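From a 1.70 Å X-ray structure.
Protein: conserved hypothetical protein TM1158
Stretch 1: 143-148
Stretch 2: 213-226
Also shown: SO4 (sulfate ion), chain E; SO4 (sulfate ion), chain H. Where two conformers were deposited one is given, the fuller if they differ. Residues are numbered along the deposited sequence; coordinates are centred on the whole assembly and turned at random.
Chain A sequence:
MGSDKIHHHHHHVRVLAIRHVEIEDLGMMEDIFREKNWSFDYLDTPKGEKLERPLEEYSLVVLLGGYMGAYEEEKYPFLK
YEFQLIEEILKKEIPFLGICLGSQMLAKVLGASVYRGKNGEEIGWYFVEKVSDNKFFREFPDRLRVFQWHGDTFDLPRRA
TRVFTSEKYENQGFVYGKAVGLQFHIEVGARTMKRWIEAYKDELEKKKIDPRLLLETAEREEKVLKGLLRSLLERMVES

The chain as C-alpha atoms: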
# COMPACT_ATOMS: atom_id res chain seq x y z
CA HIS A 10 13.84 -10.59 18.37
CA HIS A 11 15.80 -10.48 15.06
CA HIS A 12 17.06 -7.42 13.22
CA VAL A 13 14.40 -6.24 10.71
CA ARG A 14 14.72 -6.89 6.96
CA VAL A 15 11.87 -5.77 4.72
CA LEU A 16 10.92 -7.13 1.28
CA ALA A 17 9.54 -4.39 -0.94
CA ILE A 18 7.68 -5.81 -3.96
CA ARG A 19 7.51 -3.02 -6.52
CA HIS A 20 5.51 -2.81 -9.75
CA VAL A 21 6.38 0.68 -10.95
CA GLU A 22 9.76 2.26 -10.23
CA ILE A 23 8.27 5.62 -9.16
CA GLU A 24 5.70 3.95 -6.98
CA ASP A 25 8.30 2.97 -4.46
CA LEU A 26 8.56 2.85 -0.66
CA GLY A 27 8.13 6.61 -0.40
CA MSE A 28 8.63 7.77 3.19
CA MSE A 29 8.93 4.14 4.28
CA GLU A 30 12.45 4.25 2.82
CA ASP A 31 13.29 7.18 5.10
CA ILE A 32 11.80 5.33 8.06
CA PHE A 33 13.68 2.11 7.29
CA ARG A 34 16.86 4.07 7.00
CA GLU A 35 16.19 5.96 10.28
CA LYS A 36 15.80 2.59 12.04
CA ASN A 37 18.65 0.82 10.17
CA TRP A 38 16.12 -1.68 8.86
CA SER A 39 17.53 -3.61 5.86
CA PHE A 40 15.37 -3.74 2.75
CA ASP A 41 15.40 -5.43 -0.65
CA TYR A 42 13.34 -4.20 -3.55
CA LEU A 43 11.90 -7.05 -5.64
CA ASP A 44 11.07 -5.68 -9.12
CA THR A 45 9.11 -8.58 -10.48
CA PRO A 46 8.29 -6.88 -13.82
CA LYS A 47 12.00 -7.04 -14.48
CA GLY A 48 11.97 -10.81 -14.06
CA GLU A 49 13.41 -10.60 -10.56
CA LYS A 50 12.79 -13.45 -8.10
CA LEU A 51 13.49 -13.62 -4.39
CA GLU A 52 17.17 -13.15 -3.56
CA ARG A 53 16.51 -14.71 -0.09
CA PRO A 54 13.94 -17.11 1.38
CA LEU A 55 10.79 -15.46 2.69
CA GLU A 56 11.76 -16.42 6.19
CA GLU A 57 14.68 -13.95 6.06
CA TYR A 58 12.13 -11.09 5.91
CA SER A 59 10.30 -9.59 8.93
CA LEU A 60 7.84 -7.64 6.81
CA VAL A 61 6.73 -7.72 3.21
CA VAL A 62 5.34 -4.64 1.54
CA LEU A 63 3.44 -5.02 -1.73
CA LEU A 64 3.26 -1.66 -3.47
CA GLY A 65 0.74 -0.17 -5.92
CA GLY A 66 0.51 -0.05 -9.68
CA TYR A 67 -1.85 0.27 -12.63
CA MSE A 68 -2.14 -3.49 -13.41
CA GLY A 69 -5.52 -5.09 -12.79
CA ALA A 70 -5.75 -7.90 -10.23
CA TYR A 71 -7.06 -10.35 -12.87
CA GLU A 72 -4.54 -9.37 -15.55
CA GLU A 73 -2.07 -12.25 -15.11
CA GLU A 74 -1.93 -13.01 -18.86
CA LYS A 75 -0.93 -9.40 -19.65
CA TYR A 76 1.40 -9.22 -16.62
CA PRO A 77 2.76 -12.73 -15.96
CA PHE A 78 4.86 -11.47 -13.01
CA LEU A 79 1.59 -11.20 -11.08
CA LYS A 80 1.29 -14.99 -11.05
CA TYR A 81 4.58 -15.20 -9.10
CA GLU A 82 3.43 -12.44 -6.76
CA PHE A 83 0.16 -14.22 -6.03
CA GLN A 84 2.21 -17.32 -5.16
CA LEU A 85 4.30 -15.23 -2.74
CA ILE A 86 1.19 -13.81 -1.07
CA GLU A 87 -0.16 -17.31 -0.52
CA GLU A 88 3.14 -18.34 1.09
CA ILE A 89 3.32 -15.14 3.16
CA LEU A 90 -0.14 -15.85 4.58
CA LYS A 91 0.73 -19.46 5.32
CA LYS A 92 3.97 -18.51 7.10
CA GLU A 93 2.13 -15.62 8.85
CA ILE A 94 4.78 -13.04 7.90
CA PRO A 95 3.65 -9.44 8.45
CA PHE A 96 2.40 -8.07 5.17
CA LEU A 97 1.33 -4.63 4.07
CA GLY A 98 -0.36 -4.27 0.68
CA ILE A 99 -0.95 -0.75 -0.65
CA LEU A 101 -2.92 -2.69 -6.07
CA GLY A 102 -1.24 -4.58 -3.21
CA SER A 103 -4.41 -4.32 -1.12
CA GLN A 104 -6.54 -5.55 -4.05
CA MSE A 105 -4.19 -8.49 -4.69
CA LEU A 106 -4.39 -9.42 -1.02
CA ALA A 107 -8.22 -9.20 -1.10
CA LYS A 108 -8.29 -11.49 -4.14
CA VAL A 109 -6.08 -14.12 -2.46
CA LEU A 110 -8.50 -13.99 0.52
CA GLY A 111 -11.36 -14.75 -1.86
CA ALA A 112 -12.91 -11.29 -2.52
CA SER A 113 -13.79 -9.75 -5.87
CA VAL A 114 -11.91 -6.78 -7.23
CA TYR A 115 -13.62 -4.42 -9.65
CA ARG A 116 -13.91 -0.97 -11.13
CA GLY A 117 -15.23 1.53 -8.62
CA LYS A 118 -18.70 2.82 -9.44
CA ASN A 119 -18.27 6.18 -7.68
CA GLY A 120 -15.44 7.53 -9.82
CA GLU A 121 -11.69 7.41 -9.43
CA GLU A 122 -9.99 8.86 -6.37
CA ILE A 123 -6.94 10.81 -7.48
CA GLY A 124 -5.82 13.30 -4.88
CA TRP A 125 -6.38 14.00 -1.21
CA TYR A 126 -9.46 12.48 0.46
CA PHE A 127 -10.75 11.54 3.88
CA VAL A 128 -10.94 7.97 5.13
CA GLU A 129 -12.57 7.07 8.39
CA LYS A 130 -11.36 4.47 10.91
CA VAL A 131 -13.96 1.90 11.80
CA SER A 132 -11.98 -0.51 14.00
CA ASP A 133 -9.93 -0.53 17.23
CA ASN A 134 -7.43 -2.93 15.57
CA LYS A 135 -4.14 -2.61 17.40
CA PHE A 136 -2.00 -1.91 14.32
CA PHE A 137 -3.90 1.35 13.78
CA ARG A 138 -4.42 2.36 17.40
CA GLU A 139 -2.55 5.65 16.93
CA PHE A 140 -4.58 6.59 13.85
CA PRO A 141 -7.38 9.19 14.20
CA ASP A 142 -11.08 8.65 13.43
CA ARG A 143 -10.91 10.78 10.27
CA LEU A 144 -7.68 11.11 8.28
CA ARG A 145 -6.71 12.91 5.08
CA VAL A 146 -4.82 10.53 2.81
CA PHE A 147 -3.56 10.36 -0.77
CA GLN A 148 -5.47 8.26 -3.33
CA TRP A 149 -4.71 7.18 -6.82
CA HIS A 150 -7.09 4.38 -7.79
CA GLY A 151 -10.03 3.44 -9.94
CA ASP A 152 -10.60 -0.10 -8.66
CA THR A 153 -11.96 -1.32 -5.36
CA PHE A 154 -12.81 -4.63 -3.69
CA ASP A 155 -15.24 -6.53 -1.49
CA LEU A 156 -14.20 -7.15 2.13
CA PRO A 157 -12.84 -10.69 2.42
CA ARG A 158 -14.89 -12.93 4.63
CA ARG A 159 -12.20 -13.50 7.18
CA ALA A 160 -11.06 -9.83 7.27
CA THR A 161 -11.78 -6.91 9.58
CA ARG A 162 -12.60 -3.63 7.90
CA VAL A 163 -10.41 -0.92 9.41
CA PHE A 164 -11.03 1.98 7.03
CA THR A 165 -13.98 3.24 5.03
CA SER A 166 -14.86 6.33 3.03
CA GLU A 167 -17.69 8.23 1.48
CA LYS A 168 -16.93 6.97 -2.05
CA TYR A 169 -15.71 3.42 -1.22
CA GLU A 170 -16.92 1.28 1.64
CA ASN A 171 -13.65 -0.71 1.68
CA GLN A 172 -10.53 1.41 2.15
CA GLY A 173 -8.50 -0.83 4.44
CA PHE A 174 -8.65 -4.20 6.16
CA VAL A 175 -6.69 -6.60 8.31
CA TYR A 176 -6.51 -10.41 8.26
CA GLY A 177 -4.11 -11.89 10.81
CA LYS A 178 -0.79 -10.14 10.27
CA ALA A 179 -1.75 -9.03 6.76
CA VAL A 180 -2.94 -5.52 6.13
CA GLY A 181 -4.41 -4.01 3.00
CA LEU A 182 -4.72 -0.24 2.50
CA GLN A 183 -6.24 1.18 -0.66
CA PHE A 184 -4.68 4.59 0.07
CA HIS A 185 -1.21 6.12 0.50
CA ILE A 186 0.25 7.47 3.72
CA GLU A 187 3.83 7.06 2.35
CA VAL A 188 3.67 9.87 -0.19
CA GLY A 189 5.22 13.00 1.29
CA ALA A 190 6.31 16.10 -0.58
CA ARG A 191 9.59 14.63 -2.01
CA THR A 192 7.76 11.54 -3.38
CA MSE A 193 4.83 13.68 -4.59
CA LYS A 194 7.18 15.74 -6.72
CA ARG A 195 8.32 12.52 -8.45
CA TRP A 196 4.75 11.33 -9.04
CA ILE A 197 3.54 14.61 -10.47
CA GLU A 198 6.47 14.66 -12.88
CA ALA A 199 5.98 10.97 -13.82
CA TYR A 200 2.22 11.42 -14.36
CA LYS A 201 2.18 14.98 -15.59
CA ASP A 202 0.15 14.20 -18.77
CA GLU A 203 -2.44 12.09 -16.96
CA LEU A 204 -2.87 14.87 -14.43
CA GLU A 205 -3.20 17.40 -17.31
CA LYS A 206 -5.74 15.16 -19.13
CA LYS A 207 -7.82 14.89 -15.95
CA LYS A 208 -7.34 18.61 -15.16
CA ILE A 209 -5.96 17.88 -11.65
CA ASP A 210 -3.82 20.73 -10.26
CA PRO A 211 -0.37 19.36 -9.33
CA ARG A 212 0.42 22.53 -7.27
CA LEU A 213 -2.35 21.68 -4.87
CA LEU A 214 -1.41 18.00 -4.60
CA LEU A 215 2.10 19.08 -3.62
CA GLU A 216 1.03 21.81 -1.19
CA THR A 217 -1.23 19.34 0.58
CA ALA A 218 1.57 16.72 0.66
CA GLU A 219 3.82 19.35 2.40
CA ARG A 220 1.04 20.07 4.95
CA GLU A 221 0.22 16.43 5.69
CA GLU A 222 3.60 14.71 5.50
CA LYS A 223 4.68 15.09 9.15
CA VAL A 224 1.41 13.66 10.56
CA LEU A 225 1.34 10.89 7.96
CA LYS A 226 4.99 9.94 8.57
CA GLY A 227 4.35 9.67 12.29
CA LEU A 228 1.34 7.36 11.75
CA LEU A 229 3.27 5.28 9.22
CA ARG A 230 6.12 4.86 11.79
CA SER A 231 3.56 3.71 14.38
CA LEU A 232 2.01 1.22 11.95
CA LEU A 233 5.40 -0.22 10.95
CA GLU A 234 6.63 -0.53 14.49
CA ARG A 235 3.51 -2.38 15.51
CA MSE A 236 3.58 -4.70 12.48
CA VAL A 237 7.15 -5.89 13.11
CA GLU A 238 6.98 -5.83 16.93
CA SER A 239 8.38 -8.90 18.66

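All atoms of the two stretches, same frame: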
# COMPACT_ATOMS: atom_id res chain seq x y z
N ARG A 143 -10.72 10.23 11.61
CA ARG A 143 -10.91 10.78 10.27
C ARG A 143 -9.59 11.37 9.82
O ARG A 143 -9.04 12.22 10.51
CB ARG A 143 -12.00 11.82 10.37
CG ARG A 143 -12.42 12.66 9.15
CD ARG A 143 -13.42 13.69 9.63
NE ARG A 143 -13.97 14.66 8.69
CZ ARG A 143 -13.64 15.92 8.65
NH1 ARG A 143 -14.24 16.69 7.77
NH2 ARG A 143 -12.66 16.42 9.43
N LEU A 144 -9.09 10.88 8.69
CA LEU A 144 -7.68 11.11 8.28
C LEU A 144 -7.68 11.50 6.80
O LEU A 144 -8.30 10.81 5.96
CB LEU A 144 -6.88 9.78 8.48
CG LEU A 144 -5.35 9.83 8.22
CD1 LEU A 144 -4.59 10.78 9.18
CD2 LEU A 144 -4.78 8.45 8.32
N ARG A 145 -6.94 12.55 6.47
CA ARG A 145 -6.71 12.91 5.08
C ARG A 145 -5.54 12.13 4.53
O ARG A 145 -4.45 12.11 5.09
CB ARG A 145 -6.44 14.39 4.97
CG ARG A 145 -6.52 14.89 3.58
CD ARG A 145 -6.33 16.42 3.46
NE ARG A 145 -7.50 17.16 3.94
CZ ARG A 145 -7.58 17.84 5.08
NH1 ARG A 145 -6.54 17.91 5.93
NH2 ARG A 145 -8.69 18.50 5.36
N VAL A 146 -5.80 11.41 3.43
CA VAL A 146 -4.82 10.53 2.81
C VAL A 146 -4.79 10.72 1.29
O VAL A 146 -5.69 11.35 0.67
CB VAL A 146 -5.12 9.05 3.13
CG1 VAL A 146 -5.14 8.82 4.61
CG2 VAL A 146 -6.41 8.60 2.45
N PHE A 147 -3.73 10.20 0.68
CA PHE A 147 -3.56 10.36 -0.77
C PHE A 147 -4.03 9.09 -1.53
O PHE A 147 -3.71 7.96 -1.18
CB PHE A 147 -2.11 10.64 -1.09
CG PHE A 147 -1.84 10.85 -2.54
CD1 PHE A 147 -2.39 11.92 -3.23
CD2 PHE A 147 -0.97 9.99 -3.22
CE1 PHE A 147 -2.09 12.11 -4.60
CE2 PHE A 147 -0.66 10.18 -4.54
CZ PHE A 147 -1.25 11.23 -5.24
N GLN A 148 -4.83 9.32 -2.55
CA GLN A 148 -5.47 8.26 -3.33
C GLN A 148 -5.07 8.37 -4.77
O GLN A 148 -4.96 9.48 -5.33
CB GLN A 148 -7.00 8.39 -3.29
CG GLN A 148 -7.60 8.23 -1.89
CD GLN A 148 -7.73 6.78 -1.46
OE1 GLN A 148 -7.10 5.88 -2.03
NE2 GLN A 148 -8.56 6.55 -0.43
N LEU A 213 -1.59 21.99 -6.06
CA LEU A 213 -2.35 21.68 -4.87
C LEU A 213 -2.05 20.30 -4.28
O LEU A 213 -2.02 20.15 -3.04
CB LEU A 213 -3.83 21.80 -5.17
CG LEU A 213 -4.32 23.12 -5.73
CD1 LEU A 213 -5.86 23.03 -5.83
CD2 LEU A 213 -3.84 24.34 -4.91
N LEU A 214 -1.87 19.27 -5.11
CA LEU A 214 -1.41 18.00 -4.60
C LEU A 214 -0.12 18.15 -3.78
O LEU A 214 0.06 17.50 -2.75
CB LEU A 214 -1.15 16.99 -5.74
CG LEU A 214 -2.31 16.61 -6.66
CD1 LEU A 214 -1.84 15.57 -7.66
CD2 LEU A 214 -3.42 16.00 -5.84
N LEU A 215 0.80 18.96 -4.27
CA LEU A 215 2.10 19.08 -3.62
C LEU A 215 1.98 19.89 -2.31
O LEU A 215 2.58 19.54 -1.30
CB LEU A 215 3.10 19.76 -4.54
CG LEU A 215 4.48 20.02 -3.99
CD1 LEU A 215 5.13 18.76 -3.46
CD2 LEU A 215 5.33 20.64 -5.08
N GLU A 216 1.21 20.97 -2.36
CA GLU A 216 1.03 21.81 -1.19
C GLU A 216 0.38 21.01 -0.08
O GLU A 216 0.82 21.07 1.07
CB GLU A 216 0.17 23.02 -1.50
CG GLU A 216 0.94 24.10 -2.19
CD GLU A 216 0.04 25.27 -2.60
OE1 GLU A 216 -1.16 25.30 -2.18
OE2 GLU A 216 0.53 26.13 -3.36
N THR A 217 -0.62 20.20 -0.42
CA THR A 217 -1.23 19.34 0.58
C THR A 217 -0.25 18.29 1.11
O THR A 217 -0.25 17.97 2.32
CB THR A 217 -2.53 18.74 0.06
OG1 THR A 217 -3.41 19.83 -0.31
CG2 THR A 217 -3.23 17.94 1.09
N ALA A 218 0.56 17.70 0.22
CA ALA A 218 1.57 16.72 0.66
C ALA A 218 2.50 17.37 1.73
O ALA A 218 2.84 16.74 2.73
CB ALA A 218 2.40 16.22 -0.52
N GLU A 219 2.93 18.61 1.46
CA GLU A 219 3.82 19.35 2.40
C GLU A 219 3.08 19.55 3.76
O GLU A 219 3.70 19.42 4.83
CB GLU A 219 4.26 20.69 1.82
CG GLU A 219 5.10 20.56 0.57
CD GLU A 219 5.35 21.85 -0.18
OE1 GLU A 219 4.60 22.85 -0.04
OE2 GLU A 219 6.33 21.86 -0.95
N ARG A 220 1.78 19.83 3.73
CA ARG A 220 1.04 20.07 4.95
C ARG A 220 0.77 18.80 5.76
O ARG A 220 0.75 18.85 6.96
CB ARG A 220 -0.30 20.74 4.70
CG ARG A 220 -0.89 21.40 5.98
CD ARG A 220 -1.84 22.61 5.73
NE ARG A 220 -2.41 23.05 7.00
CZ ARG A 220 -3.28 22.33 7.73
NH1 ARG A 220 -3.77 21.19 7.28
NH2 ARG A 220 -3.70 22.78 8.90
N GLU A 221 0.59 17.67 5.07
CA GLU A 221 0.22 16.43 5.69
C GLU A 221 1.38 15.51 6.06
O GLU A 221 1.19 14.56 6.82
CB GLU A 221 -0.73 15.67 4.76
CG GLU A 221 -2.05 16.38 4.40
CD GLU A 221 -2.95 16.67 5.60
OE1 GLU A 221 -2.81 16.00 6.65
OE2 GLU A 221 -3.79 17.57 5.48
N GLU A 222 2.55 15.73 5.47
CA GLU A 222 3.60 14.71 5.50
C GLU A 222 4.09 14.38 6.91
O GLU A 222 4.43 13.22 7.20
CB GLU A 222 4.80 15.02 4.63
CG GLU A 222 5.55 16.25 4.95
CD GLU A 222 6.79 16.44 4.08
OE1 GLU A 222 7.51 17.42 4.31
OE2 GLU A 222 7.05 15.59 3.18
N LYS A 223 4.17 15.36 7.78
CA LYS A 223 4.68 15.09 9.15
C LYS A 223 3.71 14.17 9.95
O LYS A 223 4.14 13.18 10.57
CB LYS A 223 4.92 16.39 9.89
CG LYS A 223 5.40 16.17 11.35
CD LYS A 223 5.44 17.41 12.16
CE LYS A 223 5.81 17.08 13.64
NZ LYS A 223 7.23 17.27 13.84
N VAL A 224 2.42 14.47 9.89
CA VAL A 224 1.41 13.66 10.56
C VAL A 224 1.39 12.26 9.95
O VAL A 224 1.40 11.28 10.69
CB VAL A 224 0.01 14.27 10.49
CG1 VAL A 224 -1.07 13.31 10.93
CG2 VAL A 224 -0.06 15.49 11.35
N LEU A 225 1.42 12.18 8.62
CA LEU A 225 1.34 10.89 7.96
C LEU A 225 2.60 10.06 8.27
O LEU A 225 2.48 8.87 8.53
CB LEU A 225 1.12 11.05 6.49
CG LEU A 225 -0.30 11.48 6.10
CD1 LEU A 225 -0.37 11.64 4.61
CD2 LEU A 225 -1.33 10.53 6.61
N LYS A 226 3.77 10.67 8.27
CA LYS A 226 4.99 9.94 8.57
C LYS A 226 4.95 9.36 9.98
O LYS A 226 5.41 8.23 10.20
CB LYS A 226 6.23 10.80 8.40
CG LYS A 226 7.50 9.99 8.43
CD LYS A 226 8.69 10.89 8.20
CE LYS A 226 9.96 10.12 8.07
NZ LYS A 226 11.12 11.04 7.87
S SO4 E . -11.86 19.86 7.71
O1 SO4 E . -12.15 21.19 8.19
O2 SO4 E . -11.45 19.04 8.81
O3 SO4 E . -10.84 19.86 6.68
O4 SO4 E . -13.04 19.38 7.02
S SO4 H . -6.45 20.29 9.87
O1 SO4 H . -5.93 21.60 10.24
O2 SO4 H . -5.96 19.27 10.79
O3 SO4 H . -6.07 19.82 8.52
O4 SO4 H . -7.89 20.32 10.06
O HOH W 1 -3.47 13.45 7.33

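The helix crosses the strand at 121° between their N-to-C directions, with axes 9.6 Å apart at closest approach; the closest contacts come from L214, T217, E221 and L225, at steps of three or four residues, as helical periodicity puts them on one face. L214 opens the series: its CD2 lies 4.3 Å from F147 CE1, near the plane of the ring, so the leucine packs against the ring edge. One turn on, T217 points toward the strand and sets its methyl CG2 4.2 Å from R145 CD, giving the aliphatic part of the arginine an apolar neighbor. R220 brings like charge close, its NH1 4.5 Å from R145 NH1; the sulfate of chain H, probably from the crystallisation liquor, offers both arginines its O3, 3.0 Å from R220 NH1 and 3.3 Å from R145 NH1.

E221 supplies the polar centre. R145 NH1 donates to E221 OE2 at 2.8 Å in a salt bridge, approached at the edge of the guanidinium near its plane. The other carboxylate oxygen is used too: a water donates to E221 OE1 (2.7 Å) and to R145 O (2.8 Å), tying side chain to strand backbone. L225, with the largest covered area on the helix, closes the contact; its CD2 reaches L144 CD1 at 4.2 Å and R145 O at 3.8 Å. The rule is a buried glutamate paired with a partly exposed arginine, with leucines before and after it along the helix.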